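Local coordinates for protein NEQ011 (Nanoarchaeum equitans Kin4-M, PDB 6GQ8) that probably reduces superoxide at a mononuclear iron centre, as a superoxide reductase of the desulfoferrodoxin family, at residues Tyr23-Glu28 with Val46-Glu51. Numbering follows the deposited sequence.
Sequences YKITIE and VDLYFE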
# COMPACT_ATOMS: atom_id res chain seq x y z
N TYR A 23 -0.74 -22.26 -2.77
CA TYR A 23 -0.85 -22.25 -1.31
C TYR A 23 -1.94 -21.26 -0.94
O TYR A 23 -1.87 -20.08 -1.31
CB TYR A 23 0.47 -21.88 -0.64
CG TYR A 23 1.52 -22.96 -0.67
CD1 TYR A 23 1.50 -24.01 0.24
CD2 TYR A 23 2.55 -22.93 -1.60
CE1 TYR A 23 2.47 -25.00 0.23
CE2 TYR A 23 3.52 -23.92 -1.63
CZ TYR A 23 3.48 -24.95 -0.71
OH TYR A 23 4.44 -25.93 -0.74
N LYS A 24 -2.95 -21.73 -0.20
CA LYS A 24 -4.00 -20.86 0.32
C LYS A 24 -3.58 -20.45 1.72
O LYS A 24 -3.56 -21.27 2.64
CB LYS A 24 -5.34 -21.58 0.32
CG LYS A 24 -6.48 -20.78 0.95
CD LYS A 24 -7.73 -21.63 1.09
CE LYS A 24 -8.86 -20.84 1.74
NZ LYS A 24 -10.07 -21.69 1.97
N ILE A 25 -3.26 -19.17 1.89
CA ILE A 25 -2.59 -18.67 3.08
C ILE A 25 -3.54 -17.71 3.78
O ILE A 25 -3.84 -16.63 3.26
CB ILE A 25 -1.26 -17.99 2.75
CG1 ILE A 25 -0.34 -18.96 2.00
CG2 ILE A 25 -0.58 -17.50 4.01
CD1 ILE A 25 0.81 -18.29 1.28
N THR A 26 -4.03 -18.11 4.95
CA THR A 26 -4.90 -17.27 5.76
C THR A 26 -4.06 -16.61 6.85
O THR A 26 -3.26 -17.28 7.51
CB THR A 26 -6.03 -18.09 6.39
OG1 THR A 26 -6.77 -18.77 5.37
CG2 THR A 26 -6.98 -17.19 7.17
N ILE A 27 -4.25 -15.30 7.03
CA ILE A 27 -3.57 -14.54 8.07
C ILE A 27 -4.64 -13.83 8.88
O ILE A 27 -5.48 -13.12 8.31
CB ILE A 27 -2.57 -13.53 7.49
CG1 ILE A 27 -1.64 -14.20 6.47
CG2 ILE A 27 -1.74 -12.91 8.60
CD1 ILE A 27 -1.10 -13.25 5.43
N GLU A 28 -4.63 -14.03 10.19
CA GLU A 28 -5.59 -13.39 11.08
C GLU A 28 -4.88 -12.90 12.33
O GLU A 28 -4.12 -13.65 12.95
CB GLU A 28 -6.72 -14.36 11.45
CG GLU A 28 -7.84 -13.73 12.27
CD GLU A 28 -9.02 -14.66 12.48
OE1 GLU A 28 -8.91 -15.86 12.15
OE2 GLU A 28 -10.07 -14.19 12.99
N VAL A 46 -1.00 -6.06 7.21
CA VAL A 46 -0.15 -7.23 7.36
C VAL A 46 0.66 -7.41 6.08
O VAL A 46 0.11 -7.32 4.97
CB VAL A 46 -0.97 -8.51 7.67
CG1 VAL A 46 -2.12 -8.66 6.69
CG2 VAL A 46 -0.07 -9.73 7.63
N ASP A 47 1.96 -7.61 6.23
CA ASP A 47 2.83 -7.98 5.12
C ASP A 47 3.15 -9.47 5.21
O ASP A 47 3.42 -9.99 6.30
CB ASP A 47 4.14 -7.17 5.14
CG ASP A 47 4.01 -5.83 4.45
OD1 ASP A 47 3.21 -5.72 3.50
OD2 ASP A 47 4.71 -4.88 4.86
N LEU A 48 3.12 -10.15 4.07
CA LEU A 48 3.41 -11.58 4.00
C LEU A 48 4.62 -11.79 3.11
O LEU A 48 4.63 -11.38 1.95
CB LEU A 48 2.21 -12.36 3.47
CG LEU A 48 2.43 -13.87 3.28
CD1 LEU A 48 2.59 -14.57 4.62
CD2 LEU A 48 1.30 -14.48 2.48
N TYR A 49 5.65 -12.45 3.65
CA TYR A 49 6.85 -12.79 2.90
C TYR A 49 7.03 -14.30 2.86
O TYR A 49 6.55 -15.03 3.73
CB TYR A 49 8.10 -12.15 3.53
CG TYR A 49 8.05 -10.64 3.66
CD1 TYR A 49 8.60 -9.82 2.68
CD2 TYR A 49 7.46 -10.04 4.76
CE1 TYR A 49 8.57 -8.44 2.80
CE2 TYR A 49 7.42 -8.66 4.89
CZ TYR A 49 7.98 -7.87 3.91
OH TYR A 49 7.94 -6.50 4.03
N PHE A 50 7.74 -14.76 1.83
CA PHE A 50 8.22 -16.14 1.77
C PHE A 50 9.73 -16.08 1.63
O PHE A 50 10.25 -15.46 0.70
CB PHE A 50 7.60 -16.91 0.61
CG PHE A 50 8.17 -18.29 0.43
CD1 PHE A 50 8.14 -19.21 1.47
CD2 PHE A 50 8.73 -18.67 -0.78
CE1 PHE A 50 8.67 -20.48 1.31
CE2 PHE A 50 9.26 -19.95 -0.95
CZ PHE A 50 9.23 -20.85 0.10
N GLU A 51 10.44 -16.72 2.57
CA GLU A 51 11.90 -16.78 2.54
C GLU A 51 12.31 -18.21 2.22
O GLU A 51 12.42 -19.04 3.13
CB GLU A 51 12.50 -16.32 3.86
CG GLU A 51 14.02 -16.23 3.84
CD GLU A 51 14.61 -15.78 5.16
OE1 GLU A 51 13.93 -15.02 5.89
OE2 GLU A 51 15.75 -16.18 5.47
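Leu48 reaches across to two isoleucines, and every carbon of its side chain meets at least one of them. Its CB already lies 3.9 Å from CD1 of Ile27, and CG, a little farther on, faces the same methyl. There the chain forks: CD1 of Leu48 stays with Ile27, 4.0 Å from that residue's CD1, while CD2 goes on to Ile25, where it meets CG2 at 3.9 Å and the CD1 methyl at a similar distance. With CG anti to the backbone N (chi1 177°) and chi2 at 68°, both methyls project toward the other sheet. CD2 also keeps touch with CD1 of Ile27 and thus bridges the two isoleucines. This is the interior of the immunoglobulin-like beta sandwich of the superoxide reductase domain: strand 22-29 belongs to a three-stranded antiparallel sheet, strand 43-52 to the sheet packed over it. The two segments run at 146° with axes 9.3 Å apart, and no hydrogen bond joins them; branched aliphatic residues suit such an interface, since they fill it without polar groups to satisfy. Cut back to an alanine here, the Leu48 chain would keep only CB near Ile27 and would probably leave Ile25 without its partner on 46-51 and a gap between the sheets. Nearer the iron end, Ile27 turns its other branch to Val46, CG2 against CG2 at 3.7 Å. Here the backbones come nearest, 8.1 Å between the CA atoms of Ile27 and Val46, so the short valine suffices. Ile63 and Phe65 of the neighbouring strand 58-65 also touch Val46, Ile60 touches Leu48, and so does Val81 of the facing sheet. Asp47, its CB directed away from segment 23-28, forms a salt bridge through OD1 with Arg62.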